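Local coordinates for NADPH Quinone Oxidoreductase (PDB 4F8Y), which is an NADPH:quinone oxidoreductase that binds FAD and menadione and probably passes electrons through the flavin, at residues 2-7 and 32-37; 45-50 and 96-101; 124-129 and 158-163. One frame throughout, in Å; residues are numbered along the deposited sequence.

Overall arrangement
The three contacts follow one another along the chain; none nests in or crosses another. Contact 1 comes first. It closes the loop from strand 2-7 through helix 15-26 to the edge strand 32-37. Contact 2 then brings the loop at 45-50 back against the end of helix 90-99, after the chain has passed through helix 65-73 and strand 76-82. Contact 3 joins strand 120-127 to strand 155-163, the other outermost strand, by way of helix 143-150. Contacts 1 and 3 belong to the same five-stranded parallel sheet, with strand 76-82 between them and their centres about 17 Å apart. Contact 2 lies beside the second subunit.

Contact 1 of 3, residues 2-7 and 32-37; sequences KILIVY and TVSTLD
Ile5 pairs with Thr35 at the middle of two parallel strands, which run 18° apart, and bonds to the residues that flank Thr35. Ile5 N donates to Ser34 O at 3.0 Å, and Leu36 N donates to Ile5 O at 2.8 Å. Ile3 and Tyr7 continue the ladder toward its two ends, Ile3 with Thr32 and Ser34, Tyr7 with Leu36.

The Ile5 side chain can be followed outward. Its CB passes Thr35 OG1 at 4.2 Å. CG1 lies anti to the carbonyl carbon (chi1 -56°), and from there the chain runs out to CD1. That methyl rests on Val33 CG1 at 3.6 Å and lies almost as close to Thr35 OG1. Thr35 OG1 itself is hydrogen-bonded to Gln24 of helix 15-26, and Ile5 also packs on Leu20 of that helix.

Tyr7 and Asp37 lie side by side on the same face as Ile5. Tyr7 turns the CE2 edge of its ring to the carboxylate, with CE2 3.6 Å from Asp37 OD2, and the two planes are nearly perpendicular at 88°. A water donates to both Tyr7 O and Asp37 OD1, and Asp37 OD1 also bonds to Ala40 N. On the reverse face, Leu4 CD1 lies against Ser34 OG and reaches Leu36 CB at 4.2 Å. Ser34 OG is buried there without a polar partner in the model. Helix 65-73 packs on the face of Leu4, Ser34 and Leu36 through Trp73, Leu70 and Tyr67. Strands 2-7 and 32-37, joined by helix 15-26, form the first beta-alpha-beta unit of a flavodoxin-like fold.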
loop_
_atom_site.group_PDB
_atom_site.type_symbol
_atom_site.label_atom_id
_atom_site.label_comp_id
_atom_site.label_asym_id
_atom_site.label_seq_id
_atom_site.Cartn_x
_atom_site.Cartn_y
_atom_site.Cartn_z
ATOM N N LYS A 2 -2.157 -12.450 23.998
ATOM C CA LYS A 2 -2.504 -12.982 22.685
ATOM C C LYS A 2 -1.770 -12.221 21.577
ATOM O O LYS A 2 -1.907 -11.006 21.455
ATOM C CB LYS A 2 -4.022 -12.936 22.491
ATOM C CG LYS A 2 -4.784 -13.826 23.483
ATOM C CD LYS A 2 -6.286 -13.604 23.431
ATOM C CE LYS A 2 -6.718 -12.363 24.230
ATOM N NZ LYS A 2 -8.097 -11.885 23.862
ATOM N N ILE A 3 -0.971 -12.937 20.789
ATOM C CA ILE A 3 -0.139 -12.309 19.768
ATOM C C ILE A 3 -0.538 -12.763 18.375
ATOM O O ILE A 3 -0.511 -13.955 18.073
ATOM C CB ILE A 3 1.367 -12.607 19.983
ATOM C CG1 ILE A 3 1.804 -12.156 21.383
ATOM C CG2 ILE A 3 2.210 -11.948 18.901
ATOM C CD1 ILE A 3 3.300 -12.011 21.554
ATOM N N LEU A 4 -0.915 -11.814 17.526
ATOM C CA LEU A 4 -1.192 -12.134 16.134
ATOM C C LEU A 4 -0.040 -11.639 15.258
ATOM O O LEU A 4 0.224 -10.437 15.188
ATOM C CB LEU A 4 -2.527 -11.524 15.686
ATOM C CG LEU A 4 -2.925 -11.710 14.215
ATOM C CD1 LEU A 4 -3.486 -13.099 13.952
ATOM C CD2 LEU A 4 -3.917 -10.645 13.786
ATOM N N ILE A 5 0.658 -12.572 14.616
ATOM C CA ILE A 5 1.678 -12.223 13.633
ATOM C C ILE A 5 1.000 -12.189 12.272
ATOM O O ILE A 5 0.483 -13.209 11.816
ATOM C CB ILE A 5 2.830 -13.271 13.567
ATOM C CG1 ILE A 5 3.487 -13.486 14.938
ATOM C CG2 ILE A 5 3.878 -12.863 12.526
ATOM C CD1 ILE A 5 4.125 -14.858 15.100
ATOM N N VAL A 6 0.980 -11.027 11.626
ATOM C CA VAL A 6 0.524 -10.943 10.240
ATOM C C VAL A 6 1.751 -10.953 9.322
ATOM O O VAL A 6 2.559 -10.028 9.345
ATOM C CB VAL A 6 -0.348 -9.695 9.983
ATOM C CG1 VAL A 6 -0.920 -9.728 8.579
ATOM C CG2 VAL A 6 -1.467 -9.622 11.002
ATOM N N TYR A 7 1.881 -12.016 8.530
ATOM C CA TYR A 7 3.082 -12.266 7.734
ATOM C C TYR A 7 2.799 -12.171 6.224
ATOM O O TYR A 7 1.809 -12.718 5.716
ATOM C CB TYR A 7 3.681 -13.631 8.116
ATOM C CG TYR A 7 4.631 -14.234 7.100
ATOM C CD1 TYR A 7 5.978 -13.890 7.086
ATOM C CD2 TYR A 7 4.182 -15.166 6.166
ATOM C CE1 TYR A 7 6.852 -14.451 6.158
ATOM C CE2 TYR A 7 5.043 -15.723 5.236
ATOM C CZ TYR A 7 6.376 -15.365 5.240
ATOM O OH TYR A 7 7.233 -15.918 4.314
ATOM N N THR A 32 -0.197 -16.818 23.837
ATOM C CA THR A 32 -0.969 -17.583 22.851
ATOM C C THR A 32 -0.760 -16.916 21.493
ATOM O O THR A 32 -1.180 -15.786 21.295
ATOM C CB THR A 32 -2.485 -17.604 23.189
ATOM O OG1 THR A 32 -2.685 -18.134 24.505
ATOM C CG2 THR A 32 -3.256 -18.451 22.197
ATOM N N VAL A 33 -0.098 -17.598 20.567
ATOM C CA VAL A 33 0.324 -16.960 19.321
ATOM C C VAL A 33 -0.399 -17.532 18.100
ATOM O O VAL A 33 -0.450 -18.743 17.909
ATOM C CB VAL A 33 1.857 -17.096 19.104
ATOM C CG1 VAL A 33 2.297 -16.372 17.828
ATOM C CG2 VAL A 33 2.632 -16.591 20.324
ATOM N N SER A 34 -0.959 -16.659 17.271
ATOM C CA SER A 34 -1.556 -17.101 16.014
ATOM C C SER A 34 -0.959 -16.363 14.800
ATOM O O SER A 34 -0.832 -15.132 14.793
ATOM C CB SER A 34 -3.086 -16.994 16.059
ATOM O OG SER A 34 -3.542 -15.741 15.584
ATOM N N THR A 35 -0.568 -17.136 13.789
ATOM C CA THR A 35 0.051 -16.587 12.588
ATOM C C THR A 35 -0.959 -16.499 11.434
ATOM O O THR A 35 -1.676 -17.462 11.130
ATOM C CB THR A 35 1.291 -17.419 12.149
ATOM O OG1 THR A 35 2.295 -17.389 13.177
ATOM C CG2 THR A 35 1.878 -16.866 10.852
ATOM N N LEU A 36 -1.019 -15.330 10.811
ATOM C CA LEU A 36 -1.851 -15.127 9.642
ATOM C C LEU A 36 -0.946 -14.937 8.415
ATOM O O LEU A 36 -0.389 -13.860 8.176
ATOM C CB LEU A 36 -2.777 -13.927 9.856
ATOM C CG LEU A 36 -3.617 -13.502 8.666
ATOM C CD1 LEU A 36 -4.446 -14.673 8.172
ATOM C CD2 LEU A 36 -4.477 -12.301 9.050
ATOM N N ASP A 37 -0.772 -16.014 7.663
ATOM C CA ASP A 37 -0.018 -15.969 6.424
ATOM C C ASP A 37 -0.985 -15.528 5.320
ATOM O O ASP A 37 -1.762 -16.338 4.789
ATOM C CB ASP A 37 0.577 -17.354 6.149
ATOM C CG ASP A 37 1.581 -17.360 5.010
ATOM O OD1 ASP A 37 1.466 -16.543 4.079
ATOM O OD2 ASP A 37 2.483 -18.214 5.032
HETATM O O HOH W 1 2.038 -14.121 3.497
#

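Contact 2 of 3, residues 45-50 and 96-101; sequences PVLQFN and IDRVFV
The irregular chain at Leu47 passes the last turn of helix 90-99 closest at Arg98, with 5.4 Å between Leu47 CA and Arg98 CA. Side chains meet both backbone and side chains, and one water bridges the segments. Leu47 sends its two methyls to the helix. CD1 sits 3.6 Å from Asp97 O, and CD2 lies 4.2 Å from Asp97 CB. CG stands anti to the backbone N (chi1 178°), which carries the branched end over the Asp97 carbonyl.

Arg98 answers from the other partner. Its CG touches Leu47 CB at 3.7 Å, and its CD meets Val46 O at the same distance. The chain bends at chi3 (63°), and this lays one guanidinium face over Val46 O, which stands above the plane and offset toward its rim. NH1 is hydrogen-bonded to Asp44 O and NH2 forms a salt bridge with Glu63, so the group is fixed at two nitrogens.

The helix ends here: Phe100, the first residue off it, centres an inverse gamma turn, and Phe100 N still bonds to Ile96 O at 2.9 Å. This helix end also lies at the dimer interface. Tyr39 of the second subunit bonds to Leu47 O, and Trp85 of that subunit packs on Asp97. An FAD other than the one held at 124-129 touches Leu47, Phe49 and Asp97.

The bridging water donates to Pro45 O and to Asp97 OD2, both at 2.7 Å, and accepts more loosely from Leu47 N. Asp97 OD1 makes a salt bridge to Lys93, giving the buried carboxylate partners at both oxygens.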
loop_
_atom_site.group_PDB
_atom_site.type_symbol
_atom_site.label_atom_id
_atom_site.label_comp_id
_atom_site.label_asym_id
_atom_site.label_seq_id
_atom_site.Cartn_x
_atom_site.Cartn_y
_atom_site.Cartn_z
ATOM N N PRO A 45 -7.183 -8.951 -1.333
ATOM C CA PRO A 45 -6.959 -7.606 -0.804
ATOM C C PRO A 45 -7.816 -6.523 -1.465
ATOM O O PRO A 45 -7.623 -5.349 -1.148
ATOM C CB PRO A 45 -5.486 -7.360 -1.132
ATOM C CG PRO A 45 -5.256 -8.112 -2.394
ATOM C CD PRO A 45 -6.187 -9.302 -2.367
ATOM N N VAL A 46 -8.738 -6.899 -2.353
ATOM C CA VAL A 46 -9.527 -5.909 -3.109
ATOM C C VAL A 46 -10.838 -5.501 -2.413
ATOM O O VAL A 46 -11.819 -6.236 -2.433
ATOM C CB VAL A 46 -9.816 -6.377 -4.565
ATOM C CG1 VAL A 46 -10.554 -5.291 -5.340
ATOM C CG2 VAL A 46 -8.530 -6.744 -5.283
ATOM N N LEU A 47 -10.835 -4.321 -1.801
ATOM C CA LEU A 47 -12.001 -3.794 -1.097
ATOM C C LEU A 47 -13.116 -3.396 -2.072
ATOM O O LEU A 47 -12.915 -2.569 -2.973
ATOM C CB LEU A 47 -11.589 -2.589 -0.231
ATOM C CG LEU A 47 -12.624 -1.807 0.592
ATOM C CD1 LEU A 47 -13.089 -2.596 1.807
ATOM C CD2 LEU A 47 -12.041 -0.466 1.027
ATOM N N GLN A 48 -14.298 -3.973 -1.884
ATOM C CA GLN A 48 -15.429 -3.690 -2.758
ATOM C C GLN A 48 -16.515 -2.932 -2.017
ATOM O O GLN A 48 -16.899 -3.303 -0.913
ATOM C CB GLN A 48 -16.018 -4.987 -3.316
ATOM C CG GLN A 48 -15.046 -5.816 -4.118
ATOM C CD GLN A 48 -14.784 -5.231 -5.491
ATOM O OE1 GLN A 48 -15.406 -4.242 -5.889
ATOM N NE2 GLN A 48 -13.862 -5.841 -6.227
ATOM N N PHE A 49 -16.995 -1.858 -2.627
ATOM C CA PHE A 49 -18.222 -1.220 -2.189
ATOM C C PHE A 49 -18.854 -0.436 -3.335
ATOM O O PHE A 49 -18.183 -0.082 -4.321
ATOM C CB PHE A 49 -18.046 -0.371 -0.913
ATOM C CG PHE A 49 -17.053 0.762 -1.038
ATOM C CD1 PHE A 49 -17.435 1.981 -1.577
ATOM C CD2 PHE A 49 -15.744 0.615 -0.576
ATOM C CE1 PHE A 49 -16.536 3.028 -1.680
ATOM C CE2 PHE A 49 -14.831 1.661 -0.677
ATOM C CZ PHE A 49 -15.232 2.874 -1.228
ATOM N N ASN A 50 -20.158 -0.210 -3.203
ATOM C CA ASN A 50 -20.956 0.398 -4.251
ATOM C C ASN A 50 -22.350 0.631 -3.719
ATOM O O ASN A 50 -22.579 0.508 -2.517
ATOM C CB ASN A 50 -20.993 -0.501 -5.490
ATOM C CG ASN A 50 -21.253 -1.963 -5.150
ATOM O OD1 ASN A 50 -22.386 -2.364 -4.897
ATOM N ND2 ASN A 50 -20.195 -2.768 -5.155
ATOM N N ILE A 96 -5.389 -4.146 5.460
ATOM C CA ILE A 96 -5.795 -2.923 6.142
ATOM C C ILE A 96 -7.089 -2.346 5.574
ATOM O O ILE A 96 -8.026 -2.087 6.320
ATOM C CB ILE A 96 -4.687 -1.837 6.066
ATOM C CG1 ILE A 96 -3.358 -2.385 6.590
ATOM C CG2 ILE A 96 -5.103 -0.598 6.838
ATOM C CD1 ILE A 96 -3.463 -2.966 7.996
ATOM N N ASP A 97 -7.128 -2.142 4.256
ATOM C CA ASP A 97 -8.308 -1.605 3.580
ATOM C C ASP A 97 -9.581 -2.361 3.959
ATOM O O ASP A 97 -10.611 -1.757 4.254
ATOM C CB ASP A 97 -8.168 -1.683 2.055
ATOM C CG ASP A 97 -7.106 -0.768 1.501
ATOM O OD1 ASP A 97 -6.609 0.118 2.228
ATOM O OD2 ASP A 97 -6.776 -0.949 0.314
ATOM N N ARG A 98 -9.521 -3.686 3.925
ATOM C CA ARG A 98 -10.735 -4.480 4.081
ATOM C C ARG A 98 -11.101 -4.798 5.528
ATOM O O ARG A 98 -12.283 -4.897 5.858
ATOM C CB ARG A 98 -10.636 -5.766 3.269
ATOM C CG ARG A 98 -10.480 -5.537 1.793
ATOM C CD ARG A 98 -10.670 -6.842 1.083
ATOM N NE ARG A 98 -12.023 -7.356 1.279
ATOM C CZ ARG A 98 -12.451 -8.511 0.788
ATOM N NH1 ARG A 98 -11.624 -9.275 0.088
ATOM N NH2 ARG A 98 -13.698 -8.908 1.004
ATOM N N VAL A 99 -10.090 -4.943 6.382
ATOM C CA VAL A 99 -10.288 -5.323 7.783
ATOM C C VAL A 99 -10.373 -4.124 8.758
ATOM O O VAL A 99 -11.248 -4.074 9.630
ATOM C CB VAL A 99 -9.182 -6.297 8.246
ATOM C CG1 VAL A 99 -9.365 -6.666 9.715
ATOM C CG2 VAL A 99 -9.171 -7.532 7.360
ATOM N N PHE A 100 -9.462 -3.167 8.616
ATOM C CA PHE A 100 -9.464 -1.997 9.485
ATOM C C PHE A 100 -10.470 -0.965 8.981
ATOM O O PHE A 100 -10.092 0.106 8.510
ATOM C CB PHE A 100 -8.052 -1.403 9.585
ATOM C CG PHE A 100 -7.095 -2.263 10.371
ATOM C CD1 PHE A 100 -6.822 -3.573 9.971
ATOM C CD2 PHE A 100 -6.470 -1.771 11.513
ATOM C CE1 PHE A 100 -5.953 -4.370 10.692
ATOM C CE2 PHE A 100 -5.593 -2.570 12.244
ATOM C CZ PHE A 100 -5.336 -3.870 11.832
ATOM N N VAL A 101 -11.756 -1.294 9.090
ATOM C CA VAL A 101 -12.811 -0.480 8.486
ATOM C C VAL A 101 -13.549 0.391 9.510
ATOM O O VAL A 101 -13.471 0.155 10.709
ATOM C CB VAL A 101 -13.829 -1.355 7.707
ATOM C CG1 VAL A 101 -13.174 -2.001 6.490
ATOM C CG2 VAL A 101 -14.424 -2.416 8.616
HETATM O O HOH W 2 -8.184 -2.737 -1.112
#

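Contact 3 of 3, residues 124-129 and 158-163; sequences IITTHN and VKLTEL. With FAD (flavin-adenine dinucleotide), chain E; VK3 (menadione), chain H.
The His128 ring has Glu162 OE1 at its edge, near the ring plane, 4.2 Å from NE2 and short of contact. Ring and carboxylate planes are turned 51° apart. ND1 is hydrogen-bonded to Thr130 N, fixing the ring's rotation. Tyr141 meets the imidazole edge-to-face, and FAD O2 approaches it obliquely. His128 takes the crowded position, CG between the backbone N and the carbonyl carbon (chi1 60°), which swings the ring toward Glu162. A water accepts from Thr126 OG1 and donates to Glu162 OE1, linking the two side chains.

The backbones form a parallel ladder. Ile124 N bonds to Lys159 O, Thr161 N to Ile124 O, Thr126 N to Thr161 O and Leu163 N to Thr126 O. His128 N adds a longer bond to Leu163 O at 3.3 Å. These are the last two strands of the flavodoxin-like sheet, joined by helix 143-150 in a beta-alpha-beta unit. Cofactor binding follows at the C-terminal end of strand 120-127. Thr127 OG1 shares a 2.8 Å hydrogen bond with FAD O4' and is also bonded to Asn16. Asn129 N donates to FAD O2 at 2.7 Å in a bent bond, 130° at the hydrogen. Asn129 ND2, itself hydrogen-bonded to Glu167, lies 3.0 Å from menadione C7K.

Apolar contacts fill in toward the far end. Ile124 CG2 meets Leu160 CD1 at 3.8 Å, and Ile124 CD1 touches Val158 CG1. On the opposite face Leu163 packs against Leu177 of helix 171-186.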
loop_
_atom_site.group_PDB
_atom_site.type_symbol
_atom_site.label_atom_id
_atom_site.label_comp_id
_atom_site.label_asym_id
_atom_site.label_seq_id
_atom_site.Cartn_x
_atom_site.Cartn_y
_atom_site.Cartn_z
ATOM N N ILE A 124 6.387 -3.784 14.038
ATOM C CA ILE A 124 6.485 -3.885 12.594
ATOM C C ILE A 124 7.920 -4.254 12.246
ATOM O O ILE A 124 8.862 -3.559 12.641
ATOM C CB ILE A 124 6.101 -2.567 11.902
ATOM C CG1 ILE A 124 4.640 -2.217 12.188
ATOM C CG2 ILE A 124 6.371 -2.662 10.410
ATOM C CD1 ILE A 124 4.306 -0.765 11.969
ATOM N N ILE A 125 8.087 -5.367 11.538
ATOM C CA ILE A 125 9.406 -5.781 11.071
ATOM C C ILE A 125 9.506 -5.667 9.548
ATOM O O ILE A 125 8.818 -6.375 8.814
ATOM C CB ILE A 125 9.791 -7.207 11.538
ATOM C CG1 ILE A 125 9.539 -7.369 13.037
ATOM C CG2 ILE A 125 11.261 -7.475 11.240
ATOM C CD1 ILE A 125 9.531 -8.808 13.496
ATOM N N THR A 126 10.367 -4.761 9.096
ATOM C CA THR A 126 10.520 -4.481 7.677
ATOM C C THR A 126 11.886 -4.918 7.151
ATOM O O THR A 126 12.877 -4.941 7.885
ATOM C CB THR A 126 10.334 -2.968 7.360
ATOM O OG1 THR A 126 10.792 -2.186 8.466
ATOM C CG2 THR A 126 8.885 -2.633 7.111
ATOM N N THR A 127 11.916 -5.269 5.871
ATOM C CA THR A 127 13.156 -5.499 5.143
ATOM C C THR A 127 13.170 -4.600 3.892
ATOM O O THR A 127 12.131 -4.348 3.291
ATOM C CB THR A 127 13.322 -7.000 4.774
ATOM O OG1 THR A 127 12.204 -7.450 3.995
ATOM C CG2 THR A 127 13.410 -7.841 6.031
ATOM N N HIS A 128 14.340 -4.092 3.519
ATOM C CA HIS A 128 14.488 -3.336 2.270
ATOM C C HIS A 128 15.967 -3.097 1.923
ATOM O O HIS A 128 16.852 -3.447 2.700
ATOM C CB HIS A 128 13.708 -2.017 2.318
ATOM C CG HIS A 128 14.137 -1.098 3.421
ATOM N ND1 HIS A 128 15.246 -0.283 3.325
ATOM C CD2 HIS A 128 13.602 -0.860 4.642
ATOM C CE1 HIS A 128 15.378 0.411 4.441
ATOM N NE2 HIS A 128 14.393 0.082 5.256
ATOM N N ASN A 129 16.222 -2.504 0.757
ATOM C CA ASN A 129 17.585 -2.298 0.252
ATOM C C ASN A 129 18.138 -0.877 0.390
ATOM O O ASN A 129 19.220 -0.582 -0.124
ATOM C CB ASN A 129 17.654 -2.692 -1.220
ATOM C CG ASN A 129 17.699 -4.167 -1.414
ATOM O OD1 ASN A 129 18.315 -4.883 -0.624
ATOM N ND2 ASN A 129 17.058 -4.645 -2.469
ATOM N N VAL A 158 3.907 1.351 19.239
ATOM C CA VAL A 158 4.228 0.673 17.993
ATOM C C VAL A 158 5.745 0.750 17.821
ATOM O O VAL A 158 6.311 1.842 17.751
ATOM C CB VAL A 158 3.513 1.318 16.771
ATOM C CG1 VAL A 158 4.007 0.705 15.459
ATOM C CG2 VAL A 158 2.000 1.184 16.891
ATOM N N LYS A 159 6.395 -0.414 17.791
ATOM C CA LYS A 159 7.831 -0.520 17.554
ATOM C C LYS A 159 8.067 -0.737 16.060
ATOM O O LYS A 159 7.436 -1.597 15.445
ATOM C CB LYS A 159 8.399 -1.696 18.363
ATOM C CG LYS A 159 9.913 -1.893 18.307
ATOM C CD LYS A 159 10.346 -2.990 19.293
ATOM C CE LYS A 159 11.807 -3.352 19.132
ATOM N NZ LYS A 159 12.706 -2.181 19.341
ATOM N N LEU A 160 8.958 0.058 15.476
ATOM C CA LEU A 160 9.313 -0.101 14.070
ATOM C C LEU A 160 10.759 -0.583 13.945
ATOM O O LEU A 160 11.701 0.128 14.292
ATOM C CB LEU A 160 9.084 1.199 13.290
ATOM C CG LEU A 160 9.501 1.230 11.817
ATOM C CD1 LEU A 160 9.030 -0.008 11.084
ATOM C CD2 LEU A 160 8.975 2.494 11.130
ATOM N N THR A 161 10.911 -1.806 13.456
ATOM C CA THR A 161 12.209 -2.443 13.325
ATOM C C THR A 161 12.554 -2.624 11.847
ATOM O O THR A 161 11.963 -3.455 11.149
ATOM C CB THR A 161 12.232 -3.802 14.073
ATOM O OG1 THR A 161 12.118 -3.570 15.482
ATOM C CG2 THR A 161 13.530 -4.570 13.793
ATOM N N GLU A 162 13.518 -1.833 11.381
ATOM C CA GLU A 162 13.910 -1.824 9.975
ATOM C C GLU A 162 15.236 -2.552 9.759
ATOM O O GLU A 162 16.258 -2.176 10.328
ATOM C CB GLU A 162 14.007 -0.383 9.472
ATOM C CG GLU A 162 12.924 0.498 10.045
ATOM C CD GLU A 162 13.112 1.956 9.721
ATOM O OE1 GLU A 162 13.073 2.303 8.523
ATOM O OE2 GLU A 162 13.274 2.762 10.663
ATOM N N LEU A 163 15.200 -3.600 8.942
ATOM C CA LEU A 163 16.398 -4.327 8.546
ATOM C C LEU A 163 16.822 -3.817 7.168
ATOM O O LEU A 163 16.262 -4.214 6.137
ATOM C CB LEU A 163 16.140 -5.842 8.535
ATOM C CG LEU A 163 15.436 -6.450 9.763
ATOM C CD1 LEU A 163 15.429 -7.974 9.714
ATOM C CD2 LEU A 163 16.057 -5.958 11.059
HETATM P PA FAD E . 15.037 -12.774 -0.335
HETATM O O1A FAD E . 15.222 -12.454 -1.938
HETATM O O2A FAD E . 14.105 -13.884 -0.155
HETATM O O5B FAD E . 16.483 -13.126 0.336
HETATM C C5B FAD E . 17.437 -12.103 0.440
HETATM C C4B FAD E . 18.812 -12.603 0.852
HETATM O O4B FAD E . 18.901 -13.257 2.162
HETATM C C3B FAD E . 19.464 -13.682 -0.103
HETATM O O3B FAD E . 20.753 -13.466 -0.603
HETATM C C2B FAD E . 19.161 -14.985 0.611
HETATM O O2B FAD E . 19.769 -16.152 0.128
HETATM C C1B FAD E . 19.406 -14.551 2.002
HETATM N N9A FAD E . 18.912 -15.447 3.044
HETATM C C8A FAD E . 17.815 -16.210 3.020
HETATM N N7A FAD E . 17.729 -16.874 4.231
HETATM C C5A FAD E . 18.805 -16.493 5.000
HETATM C C6A FAD E . 19.207 -16.840 6.266
HETATM N N6A FAD E . 18.423 -17.787 7.044
HETATM N N1A FAD E . 20.323 -16.313 6.785
HETATM C C2A FAD E . 21.064 -15.434 6.066
HETATM N N3A FAD E . 20.662 -15.093 4.811
HETATM C C4A FAD E . 19.538 -15.622 4.288
HETATM N N1 FAD E . 13.606 -2.144 -1.426
HETATM C C2 FAD E . 14.073 -0.682 -1.368
HETATM O O2 FAD E . 14.884 -0.349 -0.290
HETATM N N3 FAD E . 12.882 0.291 -1.582
HETATM C C4 FAD E . 11.750 -0.010 -2.655
HETATM O O4 FAD E . 10.574 0.692 -2.428
HETATM C C4X FAD E . 11.500 -1.517 -2.886
HETATM N N5 FAD E . 10.467 -1.992 -3.802
HETATM C C5X FAD E . 10.386 -3.384 -4.203
HETATM C C6 FAD E . 9.292 -3.761 -5.021
HETATM C C7 FAD E . 9.169 -5.063 -5.415
HETATM C C7M FAD E . 7.985 -5.479 -6.284
HETATM C C8 FAD E . 10.087 -5.976 -5.026
HETATM C C8M FAD E . 9.951 -7.432 -5.460
HETATM C C9 FAD E . 11.144 -5.605 -4.237
HETATM C C9A FAD E . 11.280 -4.262 -3.827
HETATM N N10 FAD E . 12.400 -3.904 -2.986
HETATM C C10 FAD E . 12.597 -2.535 -2.492
HETATM C "C1'" FAD E . 13.262 -4.936 -2.451
HETATM C "C2'" FAD E . 12.769 -5.670 -1.204
HETATM O "O2'" FAD E . 12.429 -4.861 -0.104
HETATM C "C3'" FAD E . 13.655 -6.848 -0.855
HETATM O "O3'" FAD E . 13.803 -7.759 -1.905
HETATM C "C4'" FAD E . 13.175 -7.513 0.420
HETATM O "O4'" FAD E . 12.872 -6.628 1.451
HETATM C "C5'" FAD E . 14.086 -8.620 0.899
HETATM O "O5'" FAD E . 13.419 -9.538 1.697
HETATM P P FAD E . 13.083 -10.973 0.979
HETATM O O1P FAD E . 12.434 -11.981 2.106
HETATM O O2P FAD E . 12.179 -10.763 -0.150
HETATM O O3P FAD E . 14.582 -11.392 0.431
HETATM C C1K VK3 H . 12.602 -0.956 -6.318
HETATM O O1K VK3 H . 11.727 -1.707 -7.113
HETATM C C2K VK3 H . 12.352 0.502 -6.122
HETATM C C3K VK3 H . 13.220 1.255 -5.351
HETATM C C4K VK3 H . 14.347 0.634 -4.746
HETATM O O4K VK3 H . 15.224 1.424 -3.978
HETATM C C5K VK3 H . 14.584 -0.774 -4.935
HETATM C C6K VK3 H . 15.702 -1.417 -4.341
HETATM C C7K VK3 H . 15.915 -2.759 -4.527
HETATM C C8K VK3 H . 14.977 -3.563 -5.357
HETATM C C9K VK3 H . 13.904 -2.941 -5.931
HETATM C C10 VK3 H . 13.676 -1.556 -5.738
HETATM C C11 VK3 H . 12.986 2.754 -5.159
HETATM O O HOH W 3 11.481 0.269 6.819
#